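Local coordinates for histidine triad (HIT) protein (Sinorhizobium meliloti, PDB 3NRD), which probably binds nucleotides and acts on their phosphate bonds as a histidine triad (HIT) family hydrolase or transferase, at residues T75-N81 with H95-E101; T20-C24 with M59-E63. One frame throughout, in Å; residues are numbered along the deposited sequence.

Contact 1. Residues T75-N81 with H95-E101; sequences TGAEKIN and HVIARRE. With SO4 (sulfate ion), chain H.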
loop_
_atom_site.group_PDB
_atom_site.type_symbol
_atom_site.label_atom_id
_atom_site.label_comp_id
_atom_site.label_asym_id
_atom_site.label_seq_id
_atom_site.Cartn_x
_atom_site.Cartn_y
_atom_site.Cartn_z
ATOM N N THR A 75 7.204 -17.423 4.299
ATOM C CA THR A 75 7.739 -16.918 5.582
ATOM C C THR A 75 6.992 -17.422 6.827
ATOM O O THR A 75 7.511 -17.330 7.927
ATOM C CB THR A 75 7.679 -15.394 5.630
ATOM O OG1 THR A 75 6.321 -15.003 5.441
ATOM C CG2 THR A 75 8.563 -14.767 4.541
ATOM N N GLY A 76 5.773 -17.923 6.671
ATOM C CA GLY A 76 4.911 -18.181 7.830
ATOM C C GLY A 76 4.479 -16.889 8.547
ATOM O O GLY A 76 4.170 -16.914 9.725
ATOM N N ALA A 77 4.471 -15.762 7.824
ATOM C CA ALA A 77 4.159 -14.462 8.382
ATOM C C ALA A 77 2.728 -14.395 8.931
ATOM O O ALA A 77 1.826 -15.008 8.374
ATOM C CB ALA A 77 4.341 -13.381 7.295
ATOM N N GLU A 78 2.527 -13.629 10.001
ATOM C CA GLU A 78 1.162 -13.343 10.499
ATOM C C GLU A 78 0.369 -12.388 9.594
ATOM O O GLU A 78 -0.851 -12.513 9.481
ATOM C CB GLU A 78 1.240 -12.765 11.904
ATOM C CG GLU A 78 1.716 -13.793 12.901
ATOM C CD GLU A 78 2.261 -13.216 14.194
ATOM O OE1 GLU A 78 2.037 -12.015 14.506
ATOM O OE2 GLU A 78 2.931 -14.010 14.893
ATOM N N LYS A 79 1.063 -11.435 8.962
ATOM C CA LYS A 79 0.416 -10.382 8.198
ATOM C C LYS A 79 1.322 -9.845 7.103
ATOM O O LYS A 79 2.526 -9.629 7.323
ATOM C CB LYS A 79 0.008 -9.240 9.128
ATOM C CG LYS A 79 -0.919 -8.184 8.527
ATOM C CD LYS A 79 -2.335 -8.717 8.286
ATOM C CE LYS A 79 -3.212 -7.664 7.606
ATOM N NZ LYS A 79 -2.782 -7.367 6.230
ATOM N N ILE A 80 0.751 -9.638 5.926
ATOM C CA ILE A 80 1.417 -8.927 4.857
ATOM C C ILE A 80 1.044 -7.440 4.903
ATOM O O ILE A 80 -0.112 -7.104 5.194
ATOM C CB ILE A 80 1.040 -9.502 3.471
ATOM C CG1 ILE A 80 1.487 -10.974 3.336
ATOM C CG2 ILE A 80 1.674 -8.700 2.326
ATOM C CD1 ILE A 80 3.013 -11.180 3.351
ATOM N N ASN A 81 2.026 -6.570 4.627
ATOM C CA ASN A 81 1.828 -5.144 4.426
ATOM C C ASN A 81 2.167 -4.836 2.969
ATOM O O ASN A 81 3.210 -5.253 2.504
ATOM C CB ASN A 81 2.733 -4.295 5.314
ATOM C CG ASN A 81 2.440 -4.422 6.809
ATOM O OD1 ASN A 81 3.220 -3.938 7.607
ATOM N ND2 ASN A 81 1.332 -5.061 7.184
ATOM N N HIS A 95 5.669 -2.155 -2.503
ATOM C CA HIS A 95 6.256 -2.896 -1.409
ATOM C C HIS A 95 5.303 -4.012 -0.993
ATOM O O HIS A 95 4.106 -3.770 -0.871
ATOM C CB HIS A 95 6.497 -1.989 -0.188
ATOM C CG HIS A 95 7.314 -0.755 -0.467
ATOM N ND1 HIS A 95 8.688 -0.749 -0.447
ATOM C CD2 HIS A 95 6.941 0.524 -0.711
ATOM C CE1 HIS A 95 9.132 0.472 -0.702
ATOM N NE2 HIS A 95 8.090 1.273 -0.843
ATOM N N VAL A 96 5.833 -5.219 -0.769
ATOM C CA VAL A 96 5.085 -6.368 -0.271
ATOM C C VAL A 96 5.943 -6.988 0.805
ATOM O O VAL A 96 6.978 -7.591 0.509
ATOM C CB VAL A 96 4.810 -7.408 -1.357
ATOM C CG1 VAL A 96 3.961 -8.589 -0.781
ATOM C CG2 VAL A 96 4.142 -6.765 -2.555
ATOM N N ILE A 97 5.529 -6.804 2.051
ATOM C CA ILE A 97 6.394 -7.018 3.203
ATOM C C ILE A 97 5.742 -8.031 4.151
ATOM O O ILE A 97 4.562 -7.893 4.467
ATOM C CB ILE A 97 6.617 -5.740 3.992
ATOM C CG1 ILE A 97 7.201 -4.604 3.118
ATOM C CG2 ILE A 97 7.538 -6.023 5.172
ATOM C CD1 ILE A 97 6.712 -3.244 3.501
ATOM N N ALA A 98 6.501 -9.021 4.604
ATOM C CA ALA A 98 6.019 -10.047 5.556
ATOM C C ALA A 98 6.243 -9.575 6.992
ATOM O O ALA A 98 7.354 -9.219 7.352
ATOM C CB ALA A 98 6.747 -11.335 5.340
ATOM N N ARG A 99 5.213 -9.639 7.818
ATOM C CA ARG A 99 5.272 -9.129 9.190
ATOM C C ARG A 99 4.750 -10.113 10.237
ATOM O O ARG A 99 3.939 -11.005 9.948
ATOM C CB ARG A 99 4.434 -7.874 9.372
ATOM C CG ARG A 99 4.682 -6.762 8.413
ATOM C CD ARG A 99 6.029 -6.135 8.553
ATOM N NE ARG A 99 6.329 -5.610 9.885
ATOM C CZ ARG A 99 6.041 -4.403 10.358
ATOM N NH1 ARG A 99 5.372 -3.510 9.637
ATOM N NH2 ARG A 99 6.452 -4.082 11.589
ATOM N N ARG A 100 5.181 -9.883 11.476
ATOM C CA ARG A 100 4.672 -10.629 12.585
ATOM C C ARG A 100 4.917 -9.841 13.863
ATOM O O ARG A 100 5.854 -9.041 13.956
ATOM C CB ARG A 100 5.329 -12.015 12.635
ATOM C CG ARG A 100 6.795 -12.036 13.112
ATOM C CD ARG A 100 7.646 -12.913 12.239
ATOM N NE ARG A 100 7.207 -14.312 12.233
ATOM C CZ ARG A 100 7.224 -15.142 11.176
ATOM N NH1 ARG A 100 7.604 -14.736 9.951
ATOM N NH2 ARG A 100 6.827 -16.413 11.344
ATOM N N GLU A 101 4.071 -10.073 14.842
ATOM C CA GLU A 101 4.262 -9.507 16.170
ATOM C C GLU A 101 5.662 -9.806 16.677
ATOM O O GLU A 101 6.174 -10.922 16.536
ATOM C CB GLU A 101 3.202 -10.006 17.141
ATOM C CG GLU A 101 3.307 -9.381 18.555
ATOM C CD GLU A 101 2.187 -9.830 19.487
ATOM O OE1 GLU A 101 1.312 -10.596 19.029
ATOM O OE2 GLU A 101 2.186 -9.422 20.671
HETATM S S SO4 H . 9.416 4.493 -1.345
HETATM O O1 SO4 H . 8.134 3.829 -1.583
HETATM O O2 SO4 H . 10.428 3.537 -1.721
HETATM O O3 SO4 H . 9.603 5.657 -2.176
HETATM O O4 SO4 H . 9.634 4.902 0.000
HETATM O O HOH W 1 5.321 -13.413 15.967
HETATM O O HOH W 2 1.517 -13.246 17.370
#
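Four backbone hydrogen bonds join the strands. Lys-79 N gives to Arg-99 O (3.1 Å) and Arg-99 N to Lys-79 O (2.7 Å), while Asn-81 N gives to Ile-97 O (2.9 Å) and Ile-97 N to Asn-81 O (2.8 Å). The local axes run at 153°, hence antiparallel, and Ile-80 with Ala-98 forms the non-hydrogen-bonded pair between them. Glu-78 and Lys-79 both face Arg-99, a classic beta bulge. Beyond it, Glu-101 N donates to Glu-78 OE1 (2.8 Å), and water 1 bridges Glu-78 OE2 to Glu-101 O. Arg-100 NH1, just past strand 94-99, reaches Thr-75 O (3.3 Å) at the end of helix 54-75, where Gly-76 turns with positive phi. On the face with Lys-79, Arg-99 NH1 binds Asn-81 OD1 (3.0 Å), while Arg-99 NE forms a salt bridge with Asp-103. Lys-79 and Asn-81 also pair with Glu-48 and Asn-87 of the second subunit. The other face is apolar: Ile-80 CG2 lies 3.9 Å from Val-96 CG1, Ala-77 CB 3.7 Å from Ala-98 CB, and helix 54-75 covers Ile-80 and Val-96. His-95 NE2 donates to sulfate O1 (2.7 Å), and His-93 binds the same ion. On this beta hairpin, His-93, just before strand 94-99, and His-95 within it belong to the HIT signature; the sulfate, probably from the crystallisation liquor, is consistent with a phosphate-binding site, as in HIT proteins.

Contact 2. Residues T20-C24 with M59-E63; sequences TLGLC and MLTFE
The side chain of Glu-63 reaches into the turn 21-24, its carboxylate overlapping Leu-21 CB (3.5 Å from Glu-63 CD) and meeting three successive backbone amides. The turn closes the beta hairpin of strands 15-20 and 24-29, and Glu-63 projects from helix 54-75, which packs on the HIT-fold sheet. Gly-22 (phi/psi -83/-55°) and Leu-23 (-92/-43°) follow Leu-21 at -95/-143°, and Leu-21 N bonds to Cys-24 O (2.8 Å). This bend directs the NH groups of 22-24 to the helix. Glu-63, with chi1 m and chi2 t, extends so that OE2 accepts from Leu-23 N (2.8 Å, N-H...O angle 173°) and weakly from Gly-22 N (2.9 Å, N-H...O angle 128°); its OE1 accepts from Cys-24 N (2.9 Å). In the backbone register, Leu-21 CA is 7.3 Å from Glu-63 CA and Leu-23 CA 6.8 Å from Met-59 CA. Met-59, a selenomethionine, lies one helical turn before Glu-63, with Glu-63 N bonded to Met-59 O (2.9 Å). Leu-23 (tp) packs its CD2 3.8 Å from Met-59 CB and 4.3 Å from Leu-60 CB. Deeper in, Cys-24 (chi1 m) packs on Leu-39 of strand 36-41 and meets Leu-60 (tp), with Cys-24 SG 3.5 Å from Leu-60 CD1.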
loop_
_atom_site.group_PDB
_atom_site.type_symbol
_atom_site.label_atom_id
_atom_site.label_comp_id
_atom_site.label_asym_id
_atom_site.label_seq_id
_atom_site.Cartn_x
_atom_site.Cartn_y
_atom_site.Cartn_z
ATOM N N THR A 20 11.370 -11.761 -12.730
ATOM C CA THR A 20 10.354 -10.932 -13.351
ATOM C C THR A 20 9.114 -11.769 -13.457
ATOM O O THR A 20 9.212 -12.973 -13.665
ATOM C CB THR A 20 10.836 -10.487 -14.740
ATOM O OG1 THR A 20 12.090 -9.803 -14.577
ATOM C CG2 THR A 20 9.845 -9.552 -15.406
ATOM N N LEU A 21 7.969 -11.128 -13.293
ATOM C CA LEU A 21 6.655 -11.712 -13.525
ATOM C C LEU A 21 6.280 -11.308 -14.948
ATOM O O LEU A 21 7.167 -11.316 -15.798
ATOM C CB LEU A 21 5.681 -11.256 -12.441
ATOM C CG LEU A 21 6.025 -11.672 -11.005
ATOM C CD1 LEU A 21 4.985 -11.097 -10.042
ATOM C CD2 LEU A 21 6.143 -13.187 -10.831
ATOM N N GLY A 22 5.028 -11.008 -15.262
ATOM C CA GLY A 22 4.680 -10.522 -16.592
ATOM C C GLY A 22 4.904 -9.034 -16.757
ATOM O O GLY A 22 5.559 -8.555 -17.683
ATOM N N LEU A 23 4.291 -8.293 -15.871
ATOM C CA LEU A 23 4.397 -6.857 -15.879
ATOM C C LEU A 23 5.540 -6.373 -14.980
ATOM O O LEU A 23 6.242 -5.436 -15.367
ATOM C CB LEU A 23 3.092 -6.247 -15.412
ATOM C CG LEU A 23 3.045 -4.721 -15.255
ATOM C CD1 LEU A 23 3.380 -4.026 -16.547
ATOM C CD2 LEU A 23 1.650 -4.334 -14.725
ATOM N N CYS A 24 5.673 -6.972 -13.789
ATOM C CA CYS A 24 6.544 -6.453 -12.742
ATOM C C CYS A 24 7.867 -7.200 -12.629
ATOM O O CYS A 24 7.875 -8.428 -12.607
ATOM C CB CYS A 24 5.865 -6.517 -11.398
ATOM S SG CYS A 24 4.535 -5.334 -11.208
HETATM N N MSE A 59 -3.274 -6.389 -13.957
HETATM C CA MSE A 59 -2.059 -7.212 -13.940
HETATM C C MSE A 59 -1.291 -6.991 -12.641
HETATM O O MSE A 59 -0.813 -7.957 -12.013
HETATM C CB MSE A 59 -1.092 -6.887 -15.107
HETATM C CG MSE A 59 -1.235 -7.658 -16.464
HETATM SE SE MSE A 59 -1.155 -9.560 -16.345
HETATM C CE MSE A 59 -0.329 -9.871 -14.665
ATOM N N LEU A 60 -1.136 -5.722 -12.258
ATOM C CA LEU A 60 -0.390 -5.384 -11.035
ATOM C C LEU A 60 -1.097 -5.897 -9.785
ATOM O O LEU A 60 -0.448 -6.305 -8.841
ATOM C CB LEU A 60 -0.179 -3.869 -10.903
ATOM C CG LEU A 60 0.453 -3.349 -9.605
ATOM C CD1 LEU A 60 1.853 -3.991 -9.465
ATOM C CD2 LEU A 60 0.493 -1.792 -9.581
ATOM N N THR A 61 -2.421 -5.763 -9.753
ATOM C CA THR A 61 -3.233 -6.255 -8.623
ATOM C C THR A 61 -2.938 -7.707 -8.350
ATOM O O THR A 61 -2.575 -8.076 -7.251
ATOM C CB THR A 61 -4.753 -6.045 -8.918
ATOM O OG1 THR A 61 -4.981 -4.639 -9.009
ATOM C CG2 THR A 61 -5.644 -6.657 -7.845
ATOM N N PHE A 62 -3.024 -8.510 -9.386
ATOM C CA PHE A 62 -2.931 -9.960 -9.220
ATOM C C PHE A 62 -1.517 -10.450 -9.074
ATOM O O PHE A 62 -1.301 -11.430 -8.390
ATOM C CB PHE A 62 -3.694 -10.646 -10.348
ATOM C CG PHE A 62 -5.168 -10.423 -10.207
ATOM C CD1 PHE A 62 -5.844 -10.946 -9.114
ATOM C CD2 PHE A 62 -5.850 -9.652 -11.085
ATOM C CE1 PHE A 62 -7.170 -10.707 -8.927
ATOM C CE2 PHE A 62 -7.181 -9.437 -10.909
ATOM C CZ PHE A 62 -7.842 -9.974 -9.836
ATOM N N GLU A 63 -0.577 -9.775 -9.722
ATOM C CA GLU A 63 0.845 -10.019 -9.469
ATOM C C GLU A 63 1.154 -9.667 -8.019
ATOM O O GLU A 63 1.813 -10.441 -7.358
ATOM C CB GLU A 63 1.768 -9.257 -10.456
ATOM C CG GLU A 63 1.869 -9.984 -11.799
ATOM C CD GLU A 63 2.766 -9.287 -12.846
ATOM O OE1 GLU A 63 3.489 -8.326 -12.509
ATOM O OE2 GLU A 63 2.757 -9.705 -14.032
#

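How the contacts relate
Contact 2 closes before contact 1 opens, so the two come in series along the chain. Their centres lie 19 Å apart, and their nearest atoms, about 6 Å apart, do not touch. Helix 54-75 links them: residues 59-63 lie in its first half, Thr-75 is its last residue, and strand 79-84 follows. The sheet order is 15-20, 24-29, 36-41, 94-99, 79-84. Contact 2 therefore fixes the turn of the hairpin at one edge to the helix, while contact 1 pairs the two strands at the other edge. Thr-61 and Phe-62 on helix 54-75, and residues of strand 79-84, meet the second subunit, so both elements contribute to the dimer interface.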